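Local coordinates for YghZ aldo-keto reductase (Escherichia coli, PDB 3N6Q), which is an aldo-keto reductase with a TIM-barrel fold that probably reduces aldehydes or ketones with a nicotinamide cofactor, at residues H138-N143 and P172-K177; A152-V157 and R183-P188. All coordinates share one frame; numbering follows the deposited sequence.

Both contacts join two successive beta-alpha units of the TIM barrel, those built on strands 132-137 and 162-168. Along the chain their segments alternate: 138-143, 152-157, 172-177, 183-188. Contact 1 lies beyond the C-terminal ends of these parallel strands, where the loop leading to helix 146-158 meets the start of helix 172-183. Contact 2 lies toward the strand N-termini, with the second half of helix 146-158 against the turn that ends helix 172-183. The centres are 15 Å apart and the nearest atoms about 5 Å apart, without touching. The neighbouring units are thus joined at two levels, one by water-mediated bonds and an arginine packed on a valine, the other by apolar groups beside the strands.

Contact 1: residues H138-N143 and P172-K177; sequences HRVDEN and PERTQK
At the rim of the barrel, in the loop that carries the chain from strand 132-137 to helix 146-158, Val140 and Glu142 meet the side chain of Arg174, which reaches out from the first turn of helix 172-183. Arg174 runs extended from CG to NE, and a turn about its CD-NE bond (chi4 -87°) sets the guanidinium crosswise to that chain. One face of the group takes a methyl: Val140 CG1 lies 3.6 Å from Arg174 CZ, placed toward the rim of the group. The other branch stays on the aliphatic part, with Val140 CG2 3.8 Å from Arg174 CD. Because Val140 holds CG1 anti to its backbone N (chi1 170°), both methyls are turned to the arginine.

This is a beta-alpha loop of the TIM barrel leaning on the helix of the next unit; no direct hydrogen bond crosses, and the polar links run through water. Water 1 accepts from Arg174 NH1 and donates to Asp141 O, at 3.0 Å from each. Water 2 accepts from Arg174 NH2 (2.8 Å), at the edge of the guanidinium and in its plane, and donates to Glu142 O. Each terminal nitrogen is thus linked through one water to one of two successive loop carbonyls. Glu142 comes in obliquely with its CG 3.5 Å from Arg174 NH2. Its carboxylate is almost parallel to the guanidinium, yet OE2 lies well out of that plane and 4.3 Å from Arg174 NH2, so any attraction between the opposite charges is probably long-range. The loop holds its own shape by an Asx turn, Asp141 OD1 accepting from Asn143 N, while Asp141 OD2 bonds Thr144 and Gly111. Met146 of helix 146-158 also touches the Arg174 side chain.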
loop_
_atom_site.group_PDB
_atom_site.type_symbol
_atom_site.label_atom_id
_atom_site.label_comp_id
_atom_site.label_asym_id
_atom_site.label_seq_id
_atom_site.Cartn_x
_atom_site.Cartn_y
_atom_site.Cartn_z
ATOM N N HIS B 138 -19.479 -1.433 14.202
ATOM C CA HIS B 138 -20.290 -1.035 15.410
ATOM C C HIS B 138 -21.378 -2.072 15.758
ATOM O O HIS B 138 -21.907 -2.125 16.897
ATOM C CB HIS B 138 -20.946 0.346 15.180
ATOM C CG HIS B 138 -21.207 1.109 16.444
ATOM N ND1 HIS B 138 -21.525 2.456 16.445
ATOM C CD2 HIS B 138 -21.345 0.685 17.726
ATOM C CE1 HIS B 138 -21.839 2.834 17.674
ATOM N NE2 HIS B 138 -21.709 1.784 18.479
ATOM N N ARG B 139 -21.747 -2.874 14.772
ATOM C CA ARG B 139 -22.821 -3.875 14.940
ATOM C C ARG B 139 -22.792 -4.873 13.830
ATOM O O ARG B 139 -22.158 -4.667 12.768
ATOM C CB ARG B 139 -24.212 -3.251 15.063
ATOM C CG ARG B 139 -24.657 -2.410 13.792
ATOM C CD ARG B 139 -26.196 -2.503 13.552
ATOM N NE ARG B 139 -26.655 -1.422 12.661
ATOM C CZ ARG B 139 -27.902 -0.908 12.603
ATOM N NH1 ARG B 139 -28.903 -1.439 13.321
ATOM N NH2 ARG B 139 -28.162 0.143 11.798
ATOM N N VAL B 140 -23.545 -5.953 14.010
ATOM C CA VAL B 140 -23.687 -6.921 12.916
ATOM C C VAL B 140 -24.617 -6.392 11.795
ATOM O O VAL B 140 -25.724 -5.935 12.080
ATOM C CB VAL B 140 -24.263 -8.258 13.504
ATOM C CG1 VAL B 140 -24.677 -9.267 12.372
ATOM C CG2 VAL B 140 -23.226 -8.871 14.432
ATOM N N ASP B 141 -24.219 -6.577 10.535
ATOM C CA ASP B 141 -25.141 -6.398 9.392
ATOM C C ASP B 141 -25.353 -7.776 8.768
ATOM O O ASP B 141 -24.438 -8.304 8.146
ATOM C CB ASP B 141 -24.474 -5.488 8.356
ATOM C CG ASP B 141 -25.354 -5.230 7.136
ATOM O OD1 ASP B 141 -26.484 -5.749 7.127
ATOM O OD2 ASP B 141 -24.907 -4.451 6.218
ATOM N N GLU B 142 -26.542 -8.350 8.947
ATOM C CA GLU B 142 -26.797 -9.739 8.411
ATOM C C GLU B 142 -26.812 -9.775 6.882
ATOM O O GLU B 142 -26.640 -10.832 6.235
ATOM C CB GLU B 142 -28.123 -10.254 8.946
ATOM C CG GLU B 142 -28.022 -10.604 10.420
ATOM C CD GLU B 142 -29.266 -11.326 10.960
ATOM O OE1 GLU B 142 -30.183 -11.655 10.159
ATOM O OE2 GLU B 142 -29.289 -11.584 12.187
ATOM N N ASN B 143 -26.929 -8.591 6.301
ATOM C CA ASN B 143 -27.040 -8.483 4.843
ATOM C C ASN B 143 -25.729 -8.169 4.113
ATOM O O ASN B 143 -25.695 -8.070 2.878
ATOM C CB ASN B 143 -28.169 -7.468 4.515
ATOM C CG ASN B 143 -29.542 -7.949 4.972
ATOM O OD1 ASN B 143 -29.923 -9.101 4.738
ATOM N ND2 ASN B 143 -30.272 -7.086 5.635
ATOM N N PRO B 172 -20.841 -14.834 19.731
ATOM C CA PRO B 172 -19.660 -15.690 19.704
ATOM C C PRO B 172 -19.306 -16.254 18.322
ATOM O O PRO B 172 -18.127 -16.236 17.927
ATOM C CB PRO B 172 -19.987 -16.818 20.734
ATOM C CG PRO B 172 -21.070 -16.256 21.612
ATOM C CD PRO B 172 -21.841 -15.224 20.765
ATOM N N GLU B 173 -20.286 -16.826 17.625
ATOM C CA GLU B 173 -20.028 -17.495 16.351
ATOM C C GLU B 173 -19.543 -16.448 15.322
ATOM O O GLU B 173 -18.582 -16.697 14.595
ATOM C CB GLU B 173 -21.342 -18.121 15.863
ATOM C CG GLU B 173 -21.912 -19.233 16.808
ATOM C CD GLU B 173 -22.485 -18.741 18.189
ATOM O OE1 GLU B 173 -22.995 -17.574 18.339
ATOM O OE2 GLU B 173 -22.452 -19.595 19.126
ATOM N N ARG B 174 -20.239 -15.305 15.254
ATOM C CA ARG B 174 -19.800 -14.211 14.338
ATOM C C ARG B 174 -18.405 -13.633 14.716
ATOM O O ARG B 174 -17.557 -13.383 13.842
ATOM C CB ARG B 174 -20.840 -13.126 14.246
ATOM C CG ARG B 174 -22.071 -13.571 13.446
ATOM C CD ARG B 174 -23.155 -12.495 13.407
ATOM N NE ARG B 174 -24.296 -12.889 12.561
ATOM C CZ ARG B 174 -24.382 -12.682 11.233
ATOM N NH1 ARG B 174 -23.322 -12.267 10.530
ATOM N NH2 ARG B 174 -25.510 -13.010 10.586
ATOM N N THR B 175 -18.155 -13.469 16.022
ATOM C CA THR B 175 -16.823 -13.097 16.507
ATOM C C THR B 175 -15.762 -14.058 16.049
ATOM O O THR B 175 -14.703 -13.689 15.507
ATOM C CB THR B 175 -16.811 -12.975 18.052
ATOM O OG1 THR B 175 -17.768 -11.978 18.429
ATOM C CG2 THR B 175 -15.423 -12.598 18.558
ATOM N N GLN B 176 -16.045 -15.349 16.212
ATOM C CA GLN B 176 -15.079 -16.316 15.757
ATOM C C GLN B 176 -14.813 -16.245 14.232
ATOM O O GLN B 176 -13.654 -16.357 13.796
ATOM C CB GLN B 176 -15.516 -17.739 16.176
ATOM C CG GLN B 176 -14.616 -18.842 15.607
ATOM C CD GLN B 176 -13.345 -18.925 16.374
ATOM O OE1 GLN B 176 -13.347 -18.776 17.597
ATOM N NE2 GLN B 176 -12.242 -19.241 15.686
ATOM N N LYS B 177 -15.875 -16.056 13.457
ATOM C CA LYS B 177 -15.707 -15.907 12.021
ATOM C C LYS B 177 -14.835 -14.660 11.716
ATOM O O LYS B 177 -13.969 -14.699 10.836
ATOM C CB LYS B 177 -17.089 -15.809 11.345
ATOM C CG LYS B 177 -17.004 -15.768 9.796
ATOM C CD LYS B 177 -16.116 -16.901 9.264
ATOM C CE LYS B 177 -16.422 -17.144 7.788
ATOM N NZ LYS B 177 -15.556 -18.213 7.205
HETATM O O HOH W 1 -23.524 -11.170 7.792
HETATM O O HOH W 2 -25.951 -13.212 7.866
#

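Contact 2: residues A152-V157 and R183-P188; sequences ALAHAV and REWKIP
Ala154 CB sits on the indole of Trp185, a CH-pi contact in which the methyl is 3.6 Å from the centroid of the five-membered ring and only 13° off its normal. The methyl leans toward the CB end of the ring, closest to Trp185 CG at 3.5 Å. Ile187 comes in beside the indole with the far end of its chain: its CD1 lies 3.6 Å from Ala154 CA and is also against the methyl. Three residues on, Val157 touches the same group, with its CB 4.0 Å from Ile187 CD1. Ile187 reaches this far because CD1 continues the extended line of CG1 (chi2 171°), so a single methyl meets both Ala154 and Val157. No hydrogen bond crosses the contact.

The end of helix 172-183 brings Trp185 and Ile187 round to helix 146-158. Arg183 to Lys186 form a type I beta turn, and the bond from Lys186 N to Arg183 O (2.9 Å), with another from Ile187 N back to a carbonyl of the helix, makes a Schellman motif. Lys186, at positive phi, is its C-prime residue, and there the chain leaves the helix. The same turn meets other subunits: Lys186 forms a salt bridge with Glu184 and a cation-pi contact with Trp185, both of a third subunit, while Trp185 of this chain receives Lys186 of the second subunit in the same way.

Further inward, Val157 and Ile187 both rest on Val165 of strand 162-168, and Leu153 lies against Phe135 of strand 132-137. On another side of helix 146-158, Ala152 and Ala156 pack on helix 113-127, placing it between that helix and the turn closing helix 172-183.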
loop_
_atom_site.group_PDB
_atom_site.type_symbol
_atom_site.label_atom_id
_atom_site.label_comp_id
_atom_site.label_asym_id
_atom_site.label_seq_id
_atom_site.Cartn_x
_atom_site.Cartn_y
_atom_site.Cartn_z
ATOM N N ALA B 152 -12.890 -4.650 4.549
ATOM C CA ALA B 152 -12.924 -3.169 4.828
ATOM C C ALA B 152 -12.042 -2.803 6.051
ATOM O O ALA B 152 -11.238 -1.863 6.012
ATOM C CB ALA B 152 -14.355 -2.680 5.032
ATOM N N LEU B 153 -12.264 -3.482 7.163
ATOM C CA LEU B 153 -11.384 -3.291 8.320
ATOM C C LEU B 153 -9.916 -3.510 7.933
ATOM O O LEU B 153 -9.059 -2.706 8.359
ATOM C CB LEU B 153 -11.781 -4.254 9.475
ATOM C CG LEU B 153 -13.187 -4.050 9.972
ATOM C CD1 LEU B 153 -13.482 -5.179 11.070
ATOM C CD2 LEU B 153 -13.372 -2.650 10.576
ATOM N N ALA B 154 -9.602 -4.552 7.139
ATOM C CA ALA B 154 -8.215 -4.800 6.751
ATOM C C ALA B 154 -7.629 -3.651 5.941
ATOM O O ALA B 154 -6.480 -3.290 6.116
ATOM C CB ALA B 154 -8.053 -6.104 5.995
ATOM N N HIS B 155 -8.437 -3.119 5.026
ATOM C CA HIS B 155 -8.003 -1.979 4.250
ATOM C C HIS B 155 -7.717 -0.755 5.138
ATOM O O HIS B 155 -6.740 -0.032 4.906
ATOM C CB HIS B 155 -9.063 -1.654 3.188
ATOM C CG HIS B 155 -8.624 -0.579 2.237
ATOM N ND1 HIS B 155 -7.796 -0.845 1.157
ATOM C CD2 HIS B 155 -8.753 0.762 2.294
ATOM C CE1 HIS B 155 -7.528 0.288 0.536
ATOM N NE2 HIS B 155 -8.134 1.271 1.178
ATOM N N ALA B 156 -8.530 -0.543 6.179
ATOM C CA ALA B 156 -8.291 0.582 7.107
ATOM C C ALA B 156 -6.914 0.430 7.728
ATOM O O ALA B 156 -6.140 1.389 7.898
ATOM C CB ALA B 156 -9.403 0.601 8.225
ATOM N N VAL B 157 -6.588 -0.795 8.110
ATOM C CA VAL B 157 -5.249 -1.032 8.713
ATOM C C VAL B 157 -4.122 -0.925 7.686
ATOM O O VAL B 157 -3.111 -0.219 7.901
ATOM C CB VAL B 157 -5.210 -2.452 9.429
ATOM C CG1 VAL B 157 -3.760 -2.740 10.028
ATOM C CG2 VAL B 157 -6.241 -2.454 10.549
ATOM N N ARG B 183 -7.656 -12.944 10.234
ATOM C CA ARG B 183 -6.369 -13.665 10.201
ATOM C C ARG B 183 -5.907 -13.969 8.763
ATOM O O ARG B 183 -4.700 -14.048 8.487
ATOM C CB ARG B 183 -6.471 -14.979 11.002
ATOM C CG ARG B 183 -5.240 -15.878 10.857
ATOM C CD ARG B 183 -5.518 -17.125 11.698
ATOM N NE ARG B 183 -5.639 -16.716 13.100
ATOM C CZ ARG B 183 -6.652 -16.992 13.921
ATOM N NH1 ARG B 183 -7.696 -17.743 13.519
ATOM N NH2 ARG B 183 -6.597 -16.500 15.166
ATOM N N GLU B 184 -6.843 -14.038 7.801
ATOM C CA GLU B 184 -6.391 -14.242 6.408
ATOM C C GLU B 184 -5.583 -13.059 5.893
ATOM O O GLU B 184 -4.847 -13.195 4.898
ATOM C CB GLU B 184 -7.569 -14.548 5.469
ATOM C CG GLU B 184 -8.345 -15.824 5.870
ATOM C CD GLU B 184 -9.649 -16.009 5.089
ATOM O OE1 GLU B 184 -9.928 -15.188 4.177
ATOM O OE2 GLU B 184 -10.416 -16.961 5.400
ATOM N N TRP B 185 -5.797 -11.880 6.515
ATOM C CA TRP B 185 -5.062 -10.645 6.191
ATOM C C TRP B 185 -3.889 -10.426 7.148
ATOM O O TRP B 185 -3.216 -9.384 7.108
ATOM C CB TRP B 185 -6.033 -9.470 6.319
ATOM C CG TRP B 185 -7.159 -9.459 5.305
ATOM C CD1 TRP B 185 -8.479 -9.738 5.521
ATOM C CD2 TRP B 185 -7.058 -8.998 3.958
ATOM N NE1 TRP B 185 -9.189 -9.569 4.354
ATOM C CE2 TRP B 185 -8.328 -9.101 3.385
ATOM C CE3 TRP B 185 -5.987 -8.573 3.176
ATOM C CZ2 TRP B 185 -8.583 -8.728 2.067
ATOM C CZ3 TRP B 185 -6.226 -8.251 1.832
ATOM C CH2 TRP B 185 -7.507 -8.340 1.298
ATOM N N LYS B 186 -3.613 -11.446 7.964
ATOM C CA LYS B 186 -2.623 -11.372 9.024
ATOM C C LYS B 186 -2.876 -10.222 10.000
ATOM O O LYS B 186 -1.927 -9.558 10.461
ATOM C CB LYS B 186 -1.213 -11.296 8.436
ATOM C CG LYS B 186 -0.842 -12.582 7.610
ATOM C CD LYS B 186 0.538 -12.440 6.897
ATOM C CE LYS B 186 1.649 -12.541 7.911
ATOM N NZ LYS B 186 1.526 -13.795 8.712
ATOM N N ILE B 187 -4.145 -9.994 10.327
ATOM C CA ILE B 187 -4.494 -8.971 11.287
ATOM C C ILE B 187 -5.248 -9.663 12.438
ATOM O O ILE B 187 -6.206 -10.403 12.186
ATOM C CB ILE B 187 -5.444 -7.946 10.604
ATOM C CG1 ILE B 187 -4.635 -7.185 9.540
ATOM C CG2 ILE B 187 -6.064 -6.979 11.674
ATOM C CD1 ILE B 187 -5.531 -6.326 8.668
ATOM N N PRO B 188 -4.792 -9.460 13.690
ATOM C CA PRO B 188 -5.583 -10.011 14.809
ATOM C C PRO B 188 -6.722 -9.096 15.168
ATOM O O PRO B 188 -6.513 -7.869 15.243
ATOM C CB PRO B 188 -4.577 -10.057 15.991
ATOM C CG PRO B 188 -3.492 -9.004 15.680
ATOM C CD PRO B 188 -3.544 -8.771 14.121
#